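Local coordinates for protein peptidoglycan D,D-transpeptidase FtsI (Yersinia pestis, PDB 6SYN) that probably cross-links peptidoglycan as a class B penicillin-binding protein, a periplasmic D,D-transpeptidase that is bound here by an opened penicillin carrying a carboxylate side chain, at residues 362-367 against 442-447; 453-458 against 479-484. One frame throughout, in Å; residues are numbered along the deposited sequence.

Contact 1 and contact 2 lie about 13 Å apart, centre to centre, within the penicillin-binding transpeptidase domain and on one side of the chain's centre. They come in series along the chain: 362-367 meets 442-447 before 453-458 meets 479-484. The five-stranded antiparallel sheet connects them, because strands 437-446 and 455-464 are neighbours in it; A443 O to L457 N and K445 N to R455 O, both 2.9 Å, are probable hydrogen bonds between the two. Contact 1 joins edge strand 437-446 to a loop that reaches the ligand, whereas contact 2 joins the next strand to the loop following strand 471-478. Y364, T442, K444 and Y456 thereby line one pocket.

Contact 1: 362-367 against 442-447; sequences FGYGLM and TAKKVG. With CB9 ((2R,4S)-2-[(1R)-1-{[(2S)-2-carboxy-2-phenylacetyl]amino}-2-oxoethyl]-5,5-dimethyl-1,3-thiazolidine-4-carboxylic acid), chain D.
The loop 362-367 passes over strand residues 442-446 at a steep angle, the end-to-end directions of the touching parts being 72° apart, and the two backbones are bridged by side chains at two points. At the first, Y364 has CG anti to its carbonyl carbon (chi1 -65°), which carries the phenol tip to the strand. K444 N donates to Y364 OH over 2.8 Å with an almost straight N-H...O angle of 170°, and this N lies in the ring plane at the edge. The same OH donates to carboxylate oxygen OAH of CB9 at 2.5 Å. One hydroxyl thus relays between a strand amide and the ligand's side-chain carboxylate, its rotation set by both. T442 holds CB9 at two further points: its N donates to the carbonyl O at 3.0 Å and its OG1 to the thiazolidine carboxylate OAD at 2.6 Å. The ligand therefore lies along the edge strand of the sheet, as in penicillin-recognising enzymes with a K(T/S)G motif. The second point is apolar: the M367 and V446 side chains cross obliquely, CE of M367 meeting CG1 of V446 at 3.5 Å. Alongside in the sheet, A443 is bonded through its backbone to L457, and K445 to R455 and M453, while the loop runs from helix 354-360 to helix 370-381, with F362 packed on helix 306-314.

Contact 2: 453-458 against 479-484; sequences MDRYLA and DPQAGK
R455 and D479 cross obliquely, with guanidinium and carboxylate planes 69° apart, and form a side-on salt bridge in which two nitrogens converge on one oxygen. D479 OD2 accepts from R455 NE at 3.2 Å and from R455 NH2 at 3.1 Å. It lies near the guanidinium plane, at the edge, but the two donors reach it differently: OD2 offers its syn lone pair to NH2, whereas NE arrives from above the carboxylate plane. A bend at chi3 (71°) turns the arginine tip to this position, and D479 answers with CG anti to its own N (chi1 -163°). The other carboxylate oxygen, D479 OD1, takes a bond of 2.8 Å from Q481 NE2, again from above the plane, so both oxygens are engaged. Q481 folds back at chi2 and sets its amide NE2 over one face of the guanidinium, a packing contact between two donors and not a hydrogen bond, its chain crossing that of R455 at about a right angle. On the backbone, D479 N donates to Y456 O at 2.9 Å, nearly along the C=O axis. P480 follows, its CG lying 4.2 Å from A458 CB. The contact ties strand 455-464 to the loop that leaves its neighbour, strand 471-478, for helix 487-490; across the sheet Y456 touches T442 and K444 of strand 437-446, and its ring stacks on Y485 beside CB9.

Contact 1: 362-367 against 442-447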
loop_
_atom_site.group_PDB
_atom_site.type_symbol
_atom_site.label_atom_id
_atom_site.label_comp_id
_atom_site.label_asym_id
_atom_site.label_seq_id
_atom_site.Cartn_x
_atom_site.Cartn_y
_atom_site.Cartn_z
ATOM N N PHE A 362 7.615 -16.878 12.864
ATOM C CA PHE A 362 7.140 -16.894 11.453
ATOM C C PHE A 362 5.880 -16.025 11.341
ATOM O O PHE A 362 4.969 -16.358 10.556
ATOM C CB PHE A 362 7.021 -18.322 10.902
ATOM C CG PHE A 362 6.456 -19.382 11.816
ATOM C CD1 PHE A 362 5.091 -19.625 11.874
ATOM C CD2 PHE A 362 7.295 -20.192 12.564
ATOM C CE1 PHE A 362 4.582 -20.628 12.687
ATOM C CE2 PHE A 362 6.784 -21.194 13.376
ATOM C CZ PHE A 362 5.430 -21.408 13.437
ATOM N N GLY A 363 5.853 -14.934 12.116
ATOM C CA GLY A 363 5.048 -13.721 11.864
ATOM C C GLY A 363 3.588 -13.831 12.267
ATOM O O GLY A 363 2.806 -13.039 11.729
ATOM N N TYR A 364 3.220 -14.735 13.182
ATOM C CA TYR A 364 1.863 -14.790 13.790
ATOM C C TYR A 364 1.932 -14.228 15.218
ATOM O O TYR A 364 2.946 -14.475 15.900
ATOM C CB TYR A 364 1.302 -16.213 13.722
ATOM C CG TYR A 364 1.068 -16.711 12.319
ATOM C CD1 TYR A 364 0.061 -16.170 11.531
ATOM C CD2 TYR A 364 1.859 -17.709 11.767
ATOM C CE1 TYR A 364 -0.160 -16.608 10.235
ATOM C CE2 TYR A 364 1.654 -18.158 10.471
ATOM C CZ TYR A 364 0.639 -17.607 9.704
ATOM O OH TYR A 364 0.420 -18.056 8.431
ATOM N N GLY A 365 0.907 -13.475 15.643
ATOM C CA GLY A 365 0.813 -12.869 16.991
ATOM C C GLY A 365 0.942 -11.348 16.993
ATOM O O GLY A 365 1.013 -10.764 18.101
ATOM N N LEU A 366 0.957 -10.719 15.815
ATOM C CA LEU A 366 1.052 -9.242 15.646
ATOM C C LEU A 366 0.415 -8.851 14.312
ATOM O O LEU A 366 0.410 -9.678 13.385
ATOM C CB LEU A 366 2.516 -8.784 15.716
ATOM C CG LEU A 366 3.414 -9.096 14.512
ATOM C CD1 LEU A 366 4.794 -8.480 14.708
ATOM C CD2 LEU A 366 3.545 -10.591 14.265
ATOM N N MET A 367 -0.075 -7.619 14.224
ATOM C CA MET A 367 -0.752 -7.090 13.017
ATOM C C MET A 367 -0.114 -5.747 12.652
ATOM O O MET A 367 0.051 -4.902 13.545
ATOM C CB MET A 367 -2.255 -6.958 13.274
ATOM C CG MET A 367 -2.865 -8.264 13.757
ATOM S SD MET A 367 -4.618 -8.447 13.347
ATOM C CE MET A 367 -4.653 -10.153 12.799
ATOM N N THR A 442 3.536 -16.443 2.842
ATOM C CA THR A 442 2.133 -16.878 2.636
ATOM C C THR A 442 1.499 -16.976 4.025
ATOM O O THR A 442 1.665 -18.029 4.676
ATOM C CB THR A 442 2.060 -18.195 1.847
ATOM O OG1 THR A 442 3.034 -18.171 0.802
ATOM C CG2 THR A 442 0.688 -18.455 1.264
ATOM N N ALA A 443 0.870 -15.892 4.487
ATOM C CA ALA A 443 0.210 -15.808 5.810
ATOM C C ALA A 443 -1.192 -16.409 5.698
ATOM O O ALA A 443 -1.904 -16.069 4.733
ATOM C CB ALA A 443 0.164 -14.382 6.300
ATOM N N LYS A 444 -1.546 -17.303 6.624
ATOM C CA LYS A 444 -2.938 -17.783 6.809
ATOM C C LYS A 444 -3.746 -16.618 7.382
ATOM O O LYS A 444 -3.239 -15.952 8.307
ATOM C CB LYS A 444 -2.985 -19.034 7.692
ATOM C CG LYS A 444 -2.908 -20.347 6.929
ATOM C CD LYS A 444 -3.219 -21.569 7.766
ATOM C CE LYS A 444 -3.830 -22.696 6.953
ATOM N NZ LYS A 444 -3.218 -24.007 7.279
ATOM N N LYS A 445 -4.925 -16.358 6.813
ATOM C CA LYS A 445 -5.791 -15.207 7.181
ATOM C C LYS A 445 -6.634 -15.580 8.402
ATOM O O LYS A 445 -7.392 -16.557 8.325
ATOM C CB LYS A 445 -6.693 -14.805 6.012
ATOM C CG LYS A 445 -6.145 -13.697 5.129
ATOM C CD LYS A 445 -7.131 -13.240 4.080
ATOM C CE LYS A 445 -8.321 -12.495 4.647
ATOM N NZ LYS A 445 -8.208 -11.032 4.435
ATOM N N VAL A 446 -6.507 -14.815 9.483
ATOM C CA VAL A 446 -7.271 -15.037 10.745
ATOM C C VAL A 446 -8.642 -14.353 10.595
ATOM O O VAL A 446 -8.708 -13.277 9.966
ATOM C CB VAL A 446 -6.462 -14.562 11.970
ATOM C CG1 VAL A 446 -6.425 -13.047 12.101
ATOM C CG2 VAL A 446 -6.954 -15.207 13.257
ATOM N N GLY A 447 -9.701 -14.980 11.112
ATOM C CA GLY A 447 -11.094 -14.539 10.912
ATOM C C GLY A 447 -11.567 -13.614 12.022
ATOM O O GLY A 447 -10.764 -13.149 12.831
HETATM C C CB9 D . 5.590 -18.199 5.916
HETATM N N CB9 D . 4.066 -20.188 5.772
HETATM O O CB9 D . 4.797 -17.441 5.411
HETATM C CA CB9 D . 5.439 -19.715 5.965
HETATM C CB CB9 D . 6.474 -20.384 5.015
HETATM C CAA CB9 D . 6.691 -21.710 1.630
HETATM C CAB CB9 D . 4.244 -21.441 2.035
HETATM O OAD CB9 D . 5.571 -18.789 0.622
HETATM O OAE CB9 D . 0.528 -22.553 7.810
HETATM O OAF CB9 D . 3.833 -20.686 7.944
HETATM O OAG CB9 D . 7.337 -18.180 1.722
HETATM O OAH CB9 D . 0.977 -20.474 7.855
HETATM C CAJ CB9 D . 0.760 -22.763 2.581
HETATM C CAK CB9 D . 1.638 -23.621 3.203
HETATM C CAL CB9 D . 0.381 -21.600 3.208
HETATM C CAM CB9 D . 2.142 -23.311 4.456
HETATM C CAN CB9 D . 0.888 -21.282 4.463
HETATM N NAP CB9 D . 6.856 -19.547 3.869
HETATM S SAQ CB9 D . 5.820 -21.894 4.235
HETATM C CAR CB9 D . 6.286 -18.781 1.610
HETATM C CAS CB9 D . 1.168 -21.596 7.461
HETATM C CAT CB9 D . 3.467 -20.835 6.779
HETATM C CAU CB9 D . 1.802 -22.122 5.089
HETATM C CAX CB9 D . 5.823 -19.599 2.828
HETATM C CAY CB9 D . 2.338 -21.845 6.489
HETATM C CAZ CB9 D . 5.636 -21.129 2.557
#

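Contact 2: 453-458 against 479-484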
loop_
_atom_site.group_PDB
_atom_site.type_symbol
_atom_site.label_atom_id
_atom_site.label_comp_id
_atom_site.label_asym_id
_atom_site.label_seq_id
_atom_site.Cartn_x
_atom_site.Cartn_y
_atom_site.Cartn_z
ATOM N N MET A 453 -8.501 -19.484 8.552
ATOM C CA MET A 453 -9.193 -19.943 7.327
ATOM C C MET A 453 -8.122 -20.481 6.375
ATOM O O MET A 453 -6.922 -20.260 6.645
ATOM C CB MET A 453 -9.957 -18.794 6.657
ATOM C CG MET A 453 -10.541 -17.773 7.620
ATOM S SD MET A 453 -11.260 -16.386 6.713
ATOM C CE MET A 453 -10.814 -15.014 7.776
ATOM N N ASP A 454 -8.543 -21.169 5.316
ATOM C CA ASP A 454 -7.657 -21.597 4.204
ATOM C C ASP A 454 -7.766 -20.536 3.102
ATOM O O ASP A 454 -8.071 -20.876 1.946
ATOM C CB ASP A 454 -7.966 -23.046 3.823
ATOM C CG ASP A 454 -7.637 -24.017 4.949
ATOM O OD1 ASP A 454 -7.063 -23.565 5.971
ATOM O OD2 ASP A 454 -7.959 -25.216 4.805
ATOM N N ARG A 455 -7.519 -19.288 3.507
ATOM C CA ARG A 455 -7.455 -18.058 2.679
ATOM C C ARG A 455 -6.133 -17.383 3.068
ATOM O O ARG A 455 -5.721 -17.540 4.237
ATOM C CB ARG A 455 -8.724 -17.230 2.925
ATOM C CG ARG A 455 -9.989 -18.080 2.965
ATOM C CD ARG A 455 -11.301 -17.322 3.033
ATOM N NE ARG A 455 -11.620 -16.636 1.784
ATOM C CZ ARG A 455 -12.714 -16.825 1.045
ATOM N NH1 ARG A 455 -13.645 -17.693 1.409
ATOM N NH2 ARG A 455 -12.877 -16.127 -0.067
ATOM N N TYR A 456 -5.441 -16.731 2.131
ATOM C CA TYR A 456 -4.005 -16.382 2.304
ATOM C C TYR A 456 -3.707 -14.940 1.879
ATOM O O TYR A 456 -4.405 -14.389 1.010
ATOM C CB TYR A 456 -3.133 -17.381 1.538
ATOM C CG TYR A 456 -3.471 -18.827 1.808
ATOM C CD1 TYR A 456 -3.044 -19.457 2.966
ATOM C CD2 TYR A 456 -4.236 -19.561 0.915
ATOM C CE1 TYR A 456 -3.357 -20.782 3.225
ATOM C CE2 TYR A 456 -4.560 -20.886 1.157
ATOM C CZ TYR A 456 -4.120 -21.499 2.317
ATOM O OH TYR A 456 -4.433 -22.805 2.563
ATOM N N LEU A 457 -2.697 -14.353 2.529
ATOM C CA LEU A 457 -1.997 -13.114 2.108
ATOM C C LEU A 457 -0.708 -13.506 1.377
ATOM O O LEU A 457 0.249 -13.917 2.057
ATOM C CB LEU A 457 -1.659 -12.274 3.343
ATOM C CG LEU A 457 -2.845 -11.821 4.185
ATOM C CD1 LEU A 457 -2.362 -11.241 5.503
ATOM C CD2 LEU A 457 -3.687 -10.807 3.429
ATOM N N ALA A 458 -0.693 -13.386 0.049
ATOM C CA ALA A 458 0.504 -13.606 -0.796
ATOM C C ALA A 458 1.417 -12.386 -0.652
ATOM O O ALA A 458 1.029 -11.291 -1.102
ATOM C CB ALA A 458 0.114 -13.865 -2.231
ATOM N N ASP A 479 -5.995 -12.412 -0.384
ATOM C CA ASP A 479 -6.992 -13.473 -0.703
ATOM C C ASP A 479 -7.046 -13.776 -2.201
ATOM O O ASP A 479 -8.117 -13.717 -2.806
ATOM C CB ASP A 479 -8.376 -13.139 -0.142
ATOM C CG ASP A 479 -9.302 -14.343 -0.072
ATOM O OD1 ASP A 479 -8.819 -15.471 -0.265
ATOM O OD2 ASP A 479 -10.494 -14.146 0.174
ATOM N N PRO A 480 -5.918 -14.199 -2.821
ATOM C CA PRO A 480 -5.928 -14.703 -4.195
ATOM C C PRO A 480 -6.767 -15.986 -4.305
ATOM O O PRO A 480 -6.512 -16.899 -3.548
ATOM C CB PRO A 480 -4.449 -14.966 -4.525
ATOM C CG PRO A 480 -3.761 -15.080 -3.180
ATOM C CD PRO A 480 -4.572 -14.222 -2.230
ATOM N N GLN A 481 -7.725 -16.014 -5.243
ATOM C CA GLN A 481 -8.760 -17.078 -5.371
ATOM C C GLN A 481 -8.770 -17.690 -6.780
ATOM O O GLN A 481 -9.815 -18.240 -7.158
ATOM C CB GLN A 481 -10.143 -16.504 -5.041
ATOM C CG GLN A 481 -10.436 -16.390 -3.550
ATOM C CD GLN A 481 -10.327 -17.706 -2.816
ATOM O OE1 GLN A 481 -10.385 -18.788 -3.402
ATOM N NE2 GLN A 481 -10.174 -17.620 -1.504
ATOM N N ALA A 482 -7.656 -17.651 -7.519
ATOM C CA ALA A 482 -7.596 -18.116 -8.927
ATOM C C ALA A 482 -6.710 -19.362 -9.083
ATOM O O ALA A 482 -6.507 -19.784 -10.236
ATOM C CB ALA A 482 -7.139 -16.993 -9.830
ATOM N N GLY A 483 -6.229 -19.957 -7.987
ATOM C CA GLY A 483 -5.485 -21.234 -8.028
ATOM C C GLY A 483 -4.226 -21.195 -7.184
ATOM O O GLY A 483 -4.232 -21.797 -6.098
ATOM N N LYS A 484 -3.174 -20.539 -7.672
ATOM C CA LYS A 484 -1.907 -20.369 -6.916
ATOM C C LYS A 484 -2.158 -19.320 -5.826
ATOM O O LYS A 484 -2.962 -18.398 -6.082
ATOM C CB LYS A 484 -0.765 -20.007 -7.870
ATOM C CG LYS A 484 -0.531 -21.018 -8.986
ATOM C CD LYS A 484 0.824 -20.902 -9.650
ATOM C CE LYS A 484 0.798 -21.266 -11.122
ATOM N NZ LYS A 484 2.165 -21.478 -11.656
#